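PDB 5OPZ: ChiX, which cleaves the bond between L-Ala and D-Glu in peptidoglycan stem peptides as a zinc-dependent endopeptidase and is required for chitinase secretion by Serratia marcescens. Local coordinates for residues R13-E19 and R34-R38; R71-H76 and R133-A137; D79-M83 and Y94-I98; I111-W115 and H127-T131. One frame throughout, in Å; residues are numbered along the deposited sequence. Where two conformers were deposited one is given.

Contact 1: R13-E19 and R34-R38; sequences RFTARSE and RLALR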
loop_
_atom_site.group_PDB
_atom_site.type_symbol
_atom_site.label_atom_id
_atom_site.label_comp_id
_atom_site.label_asym_id
_atom_site.label_seq_id
_atom_site.Cartn_x
_atom_site.Cartn_y
_atom_site.Cartn_z
ATOM N N ARG A 13 7.106 3.012 -14.140
ATOM C CA ARG A 13 6.568 2.097 -13.119
ATOM C C ARG A 13 7.723 1.722 -12.194
ATOM O O ARG A 13 8.836 1.450 -12.654
ATOM C CB ARG A 13 5.962 0.833 -13.752
ATOM C CG ARG A 13 4.683 1.036 -14.503
ATOM C CD ARG A 13 4.064 -0.263 -14.958
ATOM N NE ARG A 13 2.799 -0.036 -15.634
ATOM C CZ ARG A 13 2.643 0.167 -16.948
ATOM N NH1 ARG A 13 3.678 0.252 -17.783
ATOM N NH2 ARG A 13 1.412 0.335 -17.440
ATOM N N PHE A 14 7.457 1.684 -10.882
ATOM C CA PHE A 14 8.479 1.303 -9.874
ATOM C C PHE A 14 8.360 -0.153 -9.436
ATOM O O PHE A 14 8.205 -0.490 -8.284
ATOM C CB PHE A 14 8.460 2.260 -8.652
ATOM C CG PHE A 14 9.003 3.600 -8.979
ATOM C CD1 PHE A 14 8.217 4.579 -9.572
ATOM C CD2 PHE A 14 10.365 3.831 -8.804
ATOM C CE1 PHE A 14 8.781 5.781 -9.955
ATOM C CE2 PHE A 14 10.929 5.045 -9.170
ATOM C CZ PHE A 14 10.123 6.010 -9.760
ATOM N N THR A 15 8.451 -1.037 -10.414
ATOM C CA THR A 15 8.285 -2.472 -10.210
ATOM C C THR A 15 9.300 -3.010 -9.254
ATOM O O THR A 15 8.938 -3.691 -8.288
ATOM C CB THR A 15 8.364 -3.225 -11.549
ATOM O OG1 THR A 15 7.419 -2.630 -12.437
ATOM C CG2 THR A 15 8.056 -4.700 -11.407
ATOM N N ALA A 16 10.575 -2.816 -9.541
ATOM C CA ALA A 16 11.613 -3.472 -8.776
ATOM C C ALA A 16 11.635 -2.965 -7.322
ATOM O O ALA A 16 11.750 -3.778 -6.373
ATOM C CB ALA A 16 12.964 -3.304 -9.442
ATOM N N ARG A 17 11.486 -1.649 -7.126
ATOM C CA ARG A 17 11.425 -1.075 -5.809
ATOM C C ARG A 17 10.280 -1.652 -5.004
ATOM O O ARG A 17 10.426 -1.968 -3.826
ATOM C CB ARG A 17 11.300 0.429 -5.913
ATOM C CG ARG A 17 11.711 1.126 -4.654
ATOM C CD ARG A 17 11.679 2.625 -4.837
ATOM N NE ARG A 17 12.713 3.105 -5.750
ATOM C CZ ARG A 17 13.056 4.378 -5.899
ATOM N NH1 ARG A 17 12.433 5.325 -5.202
ATOM N NH2 ARG A 17 14.034 4.711 -6.743
ATOM N N SER A 18 9.118 -1.758 -5.628
ATOM C CA SER A 18 7.921 -2.234 -4.967
ATOM C C SER A 18 8.058 -3.698 -4.596
ATOM O O SER A 18 7.729 -4.096 -3.486
ATOM C CB SER A 18 6.712 -2.114 -5.873
ATOM O OG SER A 18 6.373 -0.763 -6.076
ATOM N N GLU A 19 8.560 -4.508 -5.526
ATOM C CA GLU A 19 8.725 -5.953 -5.304
ATOM C C GLU A 19 9.643 -6.217 -4.120
ATOM O O GLU A 19 9.360 -7.083 -3.273
ATOM C CB GLU A 19 9.131 -6.644 -6.615
ATOM C CG GLU A 19 7.973 -6.495 -7.651
ATOM C CD GLU A 19 8.104 -7.261 -8.952
ATOM O OE1 GLU A 19 9.241 -7.660 -9.284
ATOM O OE2 GLU A 19 7.044 -7.464 -9.610
ATOM N N ARG A 34 0.849 -6.025 -7.197
ATOM C CA ARG A 34 1.619 -6.162 -8.445
ATOM C C ARG A 34 0.761 -5.866 -9.678
ATOM O O ARG A 34 1.244 -5.215 -10.616
ATOM C CB ARG A 34 2.262 -7.549 -8.576
ATOM C CG ARG A 34 3.403 -7.710 -7.565
ATOM C CD ARG A 34 4.083 -9.048 -7.586
ATOM N NE ARG A 34 4.890 -9.118 -8.805
ATOM C CZ ARG A 34 4.868 -10.098 -9.713
ATOM N NH1 ARG A 34 4.079 -11.133 -9.572
ATOM N NH2 ARG A 34 5.652 -10.007 -10.776
ATOM N N LEU A 35 -0.503 -6.314 -9.658
ATOM C CA LEU A 35 -1.423 -5.996 -10.707
ATOM C C LEU A 35 -1.762 -4.509 -10.721
ATOM O O LEU A 35 -1.794 -3.890 -11.767
ATOM C CB LEU A 35 -2.620 -6.865 -10.533
ATOM C CG LEU A 35 -3.617 -6.868 -11.665
ATOM C CD1 LEU A 35 -2.961 -7.168 -13.002
ATOM C CD2 LEU A 35 -4.708 -7.868 -11.338
ATOM N N ALA A 36 -1.905 -3.902 -9.547
ATOM C CA ALA A 36 -2.160 -2.468 -9.517
ATOM C C ALA A 36 -1.032 -1.620 -10.110
ATOM O O ALA A 36 -1.310 -0.556 -10.690
ATOM C CB ALA A 36 -2.469 -1.989 -8.126
ATOM N N LEU A 37 0.207 -2.088 -9.977
ATOM C CA LEU A 37 1.320 -1.396 -10.679
ATOM C C LEU A 37 1.104 -1.316 -12.177
ATOM O O LEU A 37 1.583 -0.398 -12.813
ATOM C CB LEU A 37 2.659 -2.084 -10.429
ATOM C CG LEU A 37 3.168 -2.024 -8.983
ATOM C CD1 LEU A 37 4.245 -3.060 -8.718
ATOM C CD2 LEU A 37 3.728 -0.633 -8.743
ATOM N N ARG A 38 0.443 -2.280 -12.770
ATOM C CA ARG A 38 0.156 -2.251 -14.192
ATOM C C ARG A 38 -0.911 -1.282 -14.583
ATOM O O ARG A 38 -0.914 -0.781 -15.703
ATOM C CB ARG A 38 -0.291 -3.622 -14.663
ATOM C CG ARG A 38 0.623 -4.782 -14.361
ATOM C CD ARG A 38 2.064 -4.524 -14.647
ATOM N NE ARG A 38 2.284 -3.992 -15.983
ATOM C CZ ARG A 38 3.479 -3.658 -16.452
ATOM N NH1 ARG A 38 4.570 -3.823 -15.726
ATOM N NH2 ARG A 38 3.580 -3.139 -17.675
HETATM O O HOH W 1 5.015 -4.092 -13.025
#

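Contact 2: R71-H76 and R133-A137; sequences RHLTGH and RDYPA. With ZN (zinc ion), chain C.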
loop_
_atom_site.group_PDB
_atom_site.type_symbol
_atom_site.label_atom_id
_atom_site.label_comp_id
_atom_site.label_asym_id
_atom_site.label_seq_id
_atom_site.Cartn_x
_atom_site.Cartn_y
_atom_site.Cartn_z
ATOM N N ARG A 71 -2.153 -4.746 11.111
ATOM C CA ARG A 71 -2.101 -5.622 9.946
ATOM C C ARG A 71 -0.712 -5.619 9.319
ATOM O O ARG A 71 -0.340 -6.544 8.633
ATOM C CB ARG A 71 -3.157 -5.217 8.949
ATOM C CG ARG A 71 -4.599 -5.332 9.430
ATOM C CD ARG A 71 -5.347 -6.474 8.759
ATOM N NE ARG A 71 -4.918 -7.759 9.270
ATOM C CZ ARG A 71 -5.431 -8.901 8.874
ATOM N NH1 ARG A 71 -6.315 -8.933 7.886
ATOM N NH2 ARG A 71 -5.089 -10.020 9.483
ATOM N N HIS A 72 0.099 -4.575 9.549
ATOM C CA HIS A 72 1.437 -4.611 9.000
ATOM C C HIS A 72 2.359 -5.632 9.623
ATOM O O HIS A 72 3.318 -6.039 8.988
ATOM C CB HIS A 72 2.127 -3.256 9.131
ATOM C CG HIS A 72 1.654 -2.197 8.185
ATOM N ND1 HIS A 72 2.183 -2.032 6.924
ATOM C CD2 HIS A 72 0.732 -1.207 8.323
ATOM C CE1 HIS A 72 1.607 -1.020 6.312
ATOM N NE2 HIS A 72 0.732 -0.491 7.141
ATOM N N LEU A 73 2.092 -5.996 10.882
ATOM C CA LEU A 73 2.952 -6.925 11.562
ATOM C C LEU A 73 2.923 -8.328 11.016
ATOM O O LEU A 73 3.908 -9.041 11.115
ATOM C CB LEU A 73 2.573 -7.001 13.051
ATOM C CG LEU A 73 2.892 -5.764 13.890
ATOM C CD1 LEU A 73 2.380 -5.927 15.297
ATOM C CD2 LEU A 73 4.366 -5.524 13.929
ATOM N N THR A 74 1.776 -8.710 10.464
ATOM C CA THR A 74 1.512 -10.080 10.064
ATOM C C THR A 74 1.598 -10.256 8.537
ATOM O O THR A 74 1.408 -11.339 8.047
ATOM C CB THR A 74 0.119 -10.471 10.566
ATOM O OG1 THR A 74 -0.813 -9.467 10.135
ATOM C CG2 THR A 74 0.067 -10.617 12.074
ATOM N N GLY A 75 1.914 -9.199 7.792
ATOM C CA GLY A 75 1.977 -9.264 6.356
ATOM C C GLY A 75 0.721 -8.865 5.621
ATOM O O GLY A 75 0.632 -9.059 4.422
ATOM N N HIS A 76 -0.276 -8.306 6.319
ATOM C CA HIS A 76 -1.585 -8.058 5.720
ATOM C C HIS A 76 -1.795 -6.601 5.248
ATOM O O HIS A 76 -2.946 -6.258 4.884
ATOM C CB HIS A 76 -2.713 -8.493 6.646
ATOM C CG HIS A 76 -2.730 -9.957 6.938
ATOM N ND1 HIS A 76 -1.970 -10.523 7.936
ATOM C CD2 HIS A 76 -3.448 -10.968 6.393
ATOM C CE1 HIS A 76 -2.223 -11.816 7.988
ATOM N NE2 HIS A 76 -3.099 -12.115 7.053
ATOM N N ARG A 133 -11.901 -9.983 8.397
ATOM C CA ARG A 133 -12.935 -11.000 8.143
ATOM C C ARG A 133 -12.462 -12.073 7.153
ATOM O O ARG A 133 -12.623 -13.281 7.388
ATOM C CB ARG A 133 -14.253 -10.393 7.663
ATOM C CG ARG A 133 -14.930 -9.493 8.705
ATOM C CD ARG A 133 -15.969 -8.582 8.054
ATOM N NE ARG A 133 -16.700 -7.695 8.982
ATOM C CZ ARG A 133 -17.585 -8.060 9.913
ATOM N NH1 ARG A 133 -18.154 -7.114 10.652
ATOM N NH2 ARG A 133 -17.906 -9.326 10.150
ATOM N N ASP A 134 -11.787 -11.653 6.089
ATOM C CA ASP A 134 -11.360 -12.614 5.078
ATOM C C ASP A 134 -10.086 -13.310 5.424
ATOM O O ASP A 134 -9.866 -14.452 4.986
ATOM C CB ASP A 134 -11.145 -11.956 3.717
ATOM C CG ASP A 134 -12.387 -11.388 3.123
ATOM O OD1 ASP A 134 -13.485 -11.980 3.299
ATOM O OD2 ASP A 134 -12.261 -10.333 2.431
ATOM N N TYR A 135 -9.202 -12.590 6.111
ATOM C CA TYR A 135 -7.850 -12.995 6.405
ATOM C C TYR A 135 -7.593 -12.762 7.888
ATOM O O TYR A 135 -6.940 -11.770 8.221
ATOM C CB TYR A 135 -6.849 -12.208 5.539
ATOM C CG TYR A 135 -6.890 -12.579 4.091
ATOM C CD1 TYR A 135 -7.781 -11.955 3.208
ATOM C CD2 TYR A 135 -6.052 -13.569 3.587
ATOM C CE1 TYR A 135 -7.828 -12.313 1.879
ATOM C CE2 TYR A 135 -6.115 -13.940 2.256
ATOM C CZ TYR A 135 -6.981 -13.298 1.392
ATOM O OH TYR A 135 -7.124 -13.659 0.060
ATOM N N PRO A 136 -8.141 -13.643 8.737
ATOM C CA PRO A 136 -7.972 -13.451 10.144
ATOM C C PRO A 136 -6.497 -13.626 10.558
ATOM O O PRO A 136 -5.715 -14.337 9.896
ATOM C CB PRO A 136 -8.839 -14.573 10.757
ATOM C CG PRO A 136 -9.795 -14.965 9.694
ATOM C CD PRO A 136 -8.977 -14.837 8.452
ATOM N N ALA A 137 -6.138 -12.995 11.646
ATOM C CA ALA A 137 -4.821 -13.240 12.247
ATOM C C ALA A 137 -4.778 -12.755 13.679
ATOM O O ALA A 137 -5.650 -13.166 14.405
ATOM C CB ALA A 137 -3.726 -12.559 11.453
ATOM O OXT ALA A 137 -3.907 -11.981 14.126
HETATM ZN ZN ZN C . -0.317 1.331 6.887
HETATM O O HOH W 2 -4.714 -14.479 7.118
#

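Contact 3: D79-M83 and Y94-I98; sequences DVVAM and YYAQI. With ZN (zinc ion), chain C.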
loop_
_atom_site.group_PDB
_atom_site.type_symbol
_atom_site.label_atom_id
_atom_site.label_comp_id
_atom_site.label_asym_id
_atom_site.label_seq_id
_atom_site.Cartn_x
_atom_site.Cartn_y
_atom_site.Cartn_z
ATOM N N ASP A 79 1.804 0.260 2.925
ATOM C CA ASP A 79 1.699 1.696 2.652
ATOM C C ASP A 79 2.421 1.987 1.348
ATOM O O ASP A 79 3.547 1.570 1.186
ATOM C CB ASP A 79 2.312 2.474 3.796
ATOM C CG ASP A 79 1.523 2.415 5.075
ATOM O OD1 ASP A 79 0.420 1.889 5.122
ATOM O OD2 ASP A 79 2.014 2.911 6.086
ATOM N N VAL A 80 1.718 2.640 0.449
ATOM C CA VAL A 80 2.286 3.023 -0.818
ATOM C C VAL A 80 2.727 4.484 -0.764
ATOM O O VAL A 80 2.274 5.265 0.052
ATOM C CB VAL A 80 1.326 2.832 -2.014
ATOM C CG1 VAL A 80 0.837 1.389 -2.080
ATOM C CG2 VAL A 80 0.140 3.764 -1.945
ATOM N N VAL A 81 3.657 4.808 -1.636
ATOM C CA VAL A 81 4.115 6.171 -1.818
ATOM C C VAL A 81 3.986 6.518 -3.309
ATOM O O VAL A 81 4.536 5.795 -4.182
ATOM C CB VAL A 81 5.537 6.417 -1.283
ATOM C CG1 VAL A 81 6.554 5.532 -1.906
ATOM C CG2 VAL A 81 5.926 7.879 -1.434
ATOM N N ALA A 82 3.273 7.627 -3.595
ATOM C CA ALA A 82 3.130 8.076 -5.002
ATOM C C ALA A 82 4.450 8.679 -5.484
ATOM O O ALA A 82 5.075 9.449 -4.749
ATOM C CB ALA A 82 2.055 9.111 -5.101
ATOM N N MET A 83 4.826 8.316 -6.713
ATOM C CA MET A 83 6.116 8.700 -7.306
ATOM C C MET A 83 5.944 9.343 -8.695
ATOM O O MET A 83 6.544 8.885 -9.665
ATOM C CB MET A 83 6.990 7.433 -7.470
ATOM C CG MET A 83 7.348 6.668 -6.231
ATOM S SD MET A 83 8.308 7.669 -5.125
ATOM C CE MET A 83 9.826 7.873 -6.051
ATOM N N TYR A 94 -3.223 11.804 -5.923
ATOM C CA TYR A 94 -2.387 10.724 -6.422
ATOM C C TYR A 94 -2.789 9.384 -5.788
ATOM O O TYR A 94 -2.873 8.359 -6.465
ATOM C CB TYR A 94 -0.912 11.004 -6.173
ATOM C CG TYR A 94 -0.286 12.135 -6.983
ATOM C CD1 TYR A 94 -0.284 12.079 -8.362
ATOM C CD2 TYR A 94 0.362 13.173 -6.385
ATOM C CE1 TYR A 94 0.292 13.041 -9.121
ATOM C CE2 TYR A 94 0.938 14.189 -7.125
ATOM C CZ TYR A 94 0.883 14.123 -8.496
ATOM O OH TYR A 94 1.508 15.106 -9.209
ATOM N N TYR A 95 -3.034 9.424 -4.479
ATOM C CA TYR A 95 -3.451 8.228 -3.745
ATOM C C TYR A 95 -4.840 7.785 -4.138
ATOM O O TYR A 95 -5.107 6.578 -4.219
ATOM C CB TYR A 95 -3.346 8.485 -2.211
ATOM C CG TYR A 95 -1.904 8.691 -1.865
ATOM C CD1 TYR A 95 -1.310 9.951 -1.983
ATOM C CD2 TYR A 95 -1.079 7.618 -1.571
ATOM C CE1 TYR A 95 0.033 10.110 -1.846
ATOM C CE2 TYR A 95 0.256 7.782 -1.374
ATOM C CZ TYR A 95 0.832 9.045 -1.534
ATOM O OH TYR A 95 2.208 9.163 -1.433
ATOM N N ALA A 96 -5.733 8.724 -4.459
ATOM C CA ALA A 96 -7.054 8.342 -4.994
ATOM C C ALA A 96 -6.918 7.570 -6.307
ATOM O O ALA A 96 -7.654 6.601 -6.553
ATOM C CB ALA A 96 -7.966 9.540 -5.112
ATOM N N GLN A 97 -5.974 8.015 -7.129
ATOM C CA GLN A 97 -5.765 7.323 -8.401
ATOM C C GLN A 97 -5.149 5.979 -8.215
ATOM O O GLN A 97 -5.516 5.036 -8.928
ATOM C CB GLN A 97 -4.923 8.188 -9.333
ATOM C CG GLN A 97 -5.645 9.435 -9.824
ATOM C CD GLN A 97 -4.893 10.166 -10.906
ATOM O OE1 GLN A 97 -4.762 9.653 -11.987
ATOM N NE2 GLN A 97 -4.415 11.375 -10.606
ATOM N N ILE A 98 -4.173 5.901 -7.320
ATOM C CA ILE A 98 -3.606 4.598 -6.962
ATOM C C ILE A 98 -4.719 3.655 -6.492
ATOM O O ILE A 98 -4.732 2.461 -6.861
ATOM C CB ILE A 98 -2.449 4.673 -5.946
ATOM C CG1 ILE A 98 -1.295 5.445 -6.557
ATOM C CG2 ILE A 98 -2.022 3.290 -5.473
ATOM C CD1 ILE A 98 -0.354 6.016 -5.529
HETATM ZN ZN ZN C . -0.317 1.331 6.887
#

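Contact 4: I111-W115 and H127-T131; sequences IIVEW and HFQLT. With ZN (zinc ion), chain C.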
loop_
_atom_site.group_PDB
_atom_site.type_symbol
_atom_site.label_atom_id
_atom_site.label_comp_id
_atom_site.label_asym_id
_atom_site.label_seq_id
_atom_site.Cartn_x
_atom_site.Cartn_y
_atom_site.Cartn_z
ATOM N N ILE A 111 -10.657 -10.440 -4.232
ATOM C CA ILE A 111 -10.204 -10.151 -2.859
ATOM C C ILE A 111 -10.601 -8.739 -2.515
ATOM O O ILE A 111 -10.315 -7.843 -3.278
ATOM C CB ILE A 111 -8.672 -10.258 -2.788
ATOM C CG1 ILE A 111 -8.218 -11.688 -3.052
ATOM C CG2 ILE A 111 -8.117 -9.743 -1.461
ATOM C CD1 ILE A 111 -6.777 -11.777 -3.384
ATOM N N ILE A 112 -11.188 -8.509 -1.354
ATOM C CA ILE A 112 -11.472 -7.145 -0.888
ATOM C C ILE A 112 -10.179 -6.568 -0.292
ATOM O O ILE A 112 -9.533 -7.191 0.549
ATOM C CB ILE A 112 -12.636 -7.169 0.120
ATOM C CG1 ILE A 112 -13.934 -7.572 -0.582
ATOM C CG2 ILE A 112 -12.770 -5.825 0.806
ATOM C CD1 ILE A 112 -15.057 -7.851 0.397
ATOM N N VAL A 113 -9.797 -5.366 -0.737
ATOM C CA VAL A 113 -8.677 -4.670 -0.105
ATOM C C VAL A 113 -9.213 -3.370 0.439
ATOM O O VAL A 113 -9.712 -2.568 -0.313
ATOM C CB VAL A 113 -7.502 -4.439 -1.089
ATOM C CG1 VAL A 113 -6.373 -3.611 -0.466
ATOM C CG2 VAL A 113 -7.011 -5.798 -1.584
ATOM N N GLU A 114 -9.039 -3.128 1.728
ATOM C CA GLU A 114 -9.482 -1.898 2.369
ATOM C C GLU A 114 -8.417 -0.843 2.174
ATOM O O GLU A 114 -7.227 -1.123 2.237
ATOM C CB GLU A 114 -9.710 -2.101 3.864
ATOM C CG GLU A 114 -10.903 -2.956 4.239
ATOM C CD GLU A 114 -11.003 -3.234 5.738
ATOM O OE1 GLU A 114 -10.124 -3.917 6.318
ATOM O OE2 GLU A 114 -11.972 -2.754 6.344
ATOM N N TRP A 115 -8.886 0.361 1.894
ATOM C CA TRP A 115 -8.053 1.532 1.670
ATOM C C TRP A 115 -8.226 2.544 2.823
ATOM O O TRP A 115 -9.354 2.860 3.180
ATOM C CB TRP A 115 -8.435 2.190 0.345
ATOM C CG TRP A 115 -7.685 3.403 0.001
ATOM C CD1 TRP A 115 -6.352 3.626 0.219
ATOM C CD2 TRP A 115 -8.200 4.609 -0.590
ATOM N NE1 TRP A 115 -5.996 4.857 -0.259
ATOM C CE2 TRP A 115 -7.101 5.482 -0.765
ATOM C CE3 TRP A 115 -9.456 5.000 -1.069
ATOM C CZ2 TRP A 115 -7.264 6.767 -1.323
ATOM C CZ3 TRP A 115 -9.602 6.263 -1.640
ATOM C CH2 TRP A 115 -8.518 7.117 -1.750
ATOM N N HIS A 127 -2.433 3.678 2.923
ATOM C CA HIS A 127 -2.633 2.386 3.539
ATOM C C HIS A 127 -3.619 1.535 2.815
ATOM O O HIS A 127 -4.732 1.956 2.544
ATOM C CB HIS A 127 -3.093 2.634 4.977
ATOM C CG HIS A 127 -3.271 1.387 5.797
ATOM N ND1 HIS A 127 -2.244 0.771 6.467
ATOM C CD2 HIS A 127 -4.319 0.550 5.887
ATOM C CE1 HIS A 127 -2.670 -0.329 7.041
ATOM N NE2 HIS A 127 -3.920 -0.500 6.671
ATOM N N PHE A 128 -3.205 0.297 2.532
ATOM C CA PHE A 128 -4.104 -0.732 1.992
ATOM C C PHE A 128 -3.950 -2.017 2.840
ATOM O O PHE A 128 -2.810 -2.340 3.233
ATOM C CB PHE A 128 -3.810 -1.069 0.546
ATOM C CG PHE A 128 -4.027 0.057 -0.397
ATOM C CD1 PHE A 128 -3.079 1.039 -0.594
ATOM C CD2 PHE A 128 -5.254 0.228 -0.963
ATOM C CE1 PHE A 128 -3.285 2.067 -1.497
ATOM C CE2 PHE A 128 -5.477 1.216 -1.894
ATOM C CZ PHE A 128 -4.504 2.164 -2.131
ATOM N N GLN A 129 -5.036 -2.762 3.053
ATOM C CA GLN A 129 -4.917 -4.009 3.832
ATOM C C GLN A 129 -5.921 -5.033 3.373
ATOM O O GLN A 129 -7.007 -4.712 2.915
ATOM C CB GLN A 129 -5.044 -3.779 5.349
ATOM C CG GLN A 129 -6.404 -3.252 5.767
ATOM C CD GLN A 129 -6.479 -2.987 7.216
ATOM O OE1 GLN A 129 -5.615 -2.340 7.798
ATOM N NE2 GLN A 129 -7.499 -3.550 7.860
ATOM N N LEU A 130 -5.547 -6.288 3.624
ATOM C CA LEU A 130 -6.521 -7.368 3.581
ATOM C C LEU A 130 -7.427 -7.287 4.817
ATOM O O LEU A 130 -7.003 -6.823 5.878
ATOM C CB LEU A 130 -5.824 -8.724 3.591
ATOM C CG LEU A 130 -4.897 -8.985 2.381
ATOM C CD1 LEU A 130 -4.123 -10.273 2.552
ATOM C CD2 LEU A 130 -5.682 -9.004 1.069
ATOM N N THR A 131 -8.685 -7.693 4.686
ATOM C CA THR A 131 -9.620 -7.550 5.806
ATOM C C THR A 131 -9.379 -8.610 6.866
ATOM O O THR A 131 -8.964 -9.733 6.553
ATOM C CB THR A 131 -11.114 -7.589 5.433
ATOM O OG1 THR A 131 -11.506 -8.877 5.026
ATOM C CG2 THR A 131 -11.451 -6.671 4.363
HETATM ZN ZN ZN C . -0.317 1.331 6.887
HETATM O O HOH W 3 -9.702 -9.147 2.309
#

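Contact 1: R13-E19 and R34-R38
The Arg13 guanidinium lies flat on that of Arg38, centres 4.0 Å apart and planes at 17°, a like-charge stack in which Arg13, just before the N-cap of helix 15-21, reaches across to helix 27-39. The two helices form a nearly antiparallel pair; their axes here make an angle of 159° and approach to 10.9 Å, a fairly wide spacing bridged by long side chains. Carbonyl oxygens accept hydrogen bonds from Arg13, which helps offset the like charges: NH2 donates to Arg38 O (3.1 Å) and NE, weakly, to Leu37 O (3.1 Å). Leu37 fills the space between the helices, its CD2 3.8 Å from Ser18 OG and its CD1 4.3 Å from Thr15 CA; branched and apolar, it suits this buried position, and it also touches Phe44 of the sheet. Ser18 turns its hydroxyl back to O of Phe14, the N-cap residue. Farther along, Glu19 OE2 and Arg34 NE form a salt bridge (2.8 Å). A water spans the remaining gap, 2.9 Å from Thr15 OG1 and accepting from Arg38 NH1 at 2.8 Å.

Contact 2: R71-H76 and R133-A137
One carbonyl oxygen takes both terminal nitrogens of an arginine: Tyr135 O accepts from Arg71 NH1 at 2.9 Å and from Arg71 NH2 at 2.8 Å, a bifurcated acceptor lying near the guanidinium plane. Arginine suits the place because it is long enough to cross from the zinc-bearing loop 71-76 to the C-terminal tail and has several donors; NH1 also bonds Leu130 O, and the group makes a cation-pi contact with Phe132. Beside it the His76 ring fits against the tail, its CD2 3.7 Å from Tyr135 CB and its CE1 3.8 Å from Ala137 CB. A water bridges His76 NE2 (2.9 Å) to Pro136 O (3.0 Å), while ND1 of His76 shares a hydrogen bond with Thr74 OG1 (2.7 Å). The loop folds back through His76 N to Arg71 O (2.9 Å), and Gly75, at phi 94°, takes a conformation in which a CB would strike the preceding carbonyl. Next to Arg71 stands the zinc ligand His72, NE2 to ZN 2.1 Å. The polar links across the contact all end on tail main-chain oxygens, Tyr135 O directly and Pro136 O by water, so they require no particular polar side chain there, while the CB groups add apolar packing.

Contact 3: D79-M83 and Y94-I98
The strand that supplies an aspartate to the zinc site, 77-82, packs here against helix 92-109, which covers one face of the antiparallel sheet. Strand and helix segments cross at 121° with axes 8.8 Å apart. Val80 and Ala82, two residues apart on the strand, both direct their CB toward the helix. Ala82 CB approaches Tyr94 CB to 3.7 Å and Ile98 CD1 to 3.9 Å; its small methyl allows the first of these helix residues to come so near the strand, with CA atoms 6.3 Å apart. Val80 CG2 lies 4.1 Å from Tyr95 CD2 and 4.2 Å from Ile98 CG2, so that the beta-branched Val80 and Ile98 meet in a buried apolar interface that Phe44 of the neighbouring strand also joins. Tyr95 adds the one polar link: its OH accepts from Ala82 N at 2.9 Å with an almost straight angle of 174°, and is also hydrogen-bonded to Ser89 O. Tyrosine fits because its ring turns an edge to the strand backbone at Val80 and Val81 while the hydroxyl continues to Ala82 N. Asp79, at the other end of the segment, takes no part in the packing and binds ZN through OD1 at 2.0 Å. Helix on one face of a short antiparallel sheet, with a metal ligand borne by a strand, is consistent with the D-alanyl-D-alanine carboxypeptidase-like zinc peptidases of clan MD.

Contact 4: I111-W115 and H127-T131
His127 opens the second strand of a beta hairpin, 113-115 with 127-130, at the edge of the antiparallel sheet, and binds ZN through ND1 at 2.0 Å; its NE2 donates to Gln129 OE1 at 2.7 Å, and its carbonyl O meets Trp115 CD1 at 3.3 Å. Phe128 follows, in a non-hydrogen-bonded pair with Trp115: its ring makes an offset stack with the indole five-membered ring, centroids 4.4 Å apart and planes at 16°, while its CB lies 3.7 Å from Val113 CG1. Flat aromatic rings suit this face, which helix 92-109 covers. Gln129 forms the hydrogen-bonded pair with Glu114, its N donating to Glu114 O at 2.9 Å and its O accepting from Glu114 N at 2.8 Å. An amide with both donor and acceptor is apt here, since Gln129 NE2 donates to Glu114 OE1 at 3.1 Å while Gln129 OE1 accepts from His127 NE2. Leu130 returns to the apolar face, CD2 3.6 Å from Ile111 CG2, and packs on Leu29 of helix 27-39. At Thr131 the two segments are linked by water: CG2 still touches Ile112 CG2 at 3.9 Å, and the water accepts from Thr131 N at 3.0 Å and donates to Ile112 O at 2.6 Å.

Overall arrangement
Contacts 2, 3 and 4 each contribute one zinc ligand, His72, Asp79 and His127, so the metal joins them even though the centres of contacts 2 and 3 lie about 21 Å apart on opposite sides of the chain's centre. Contacts 2 and 4, centres about 10 Å apart, also meet where Arg71 and His76 bond to the backbone of Leu130. Contacts 3 and 4 share the sheet: Val80 CG2 touches Phe128 CE1 at 3.8 Å between neighbouring strands, while helix 92-109 meets contact 4 through Tyr95 O and Trp115 CZ2 (3.6 Å). Contact 1 contributes no zinc ligand; its centre is about 12 Å from that of contact 3, which it meets through Phe14 CE1 and Met83 CB (3.5 Å).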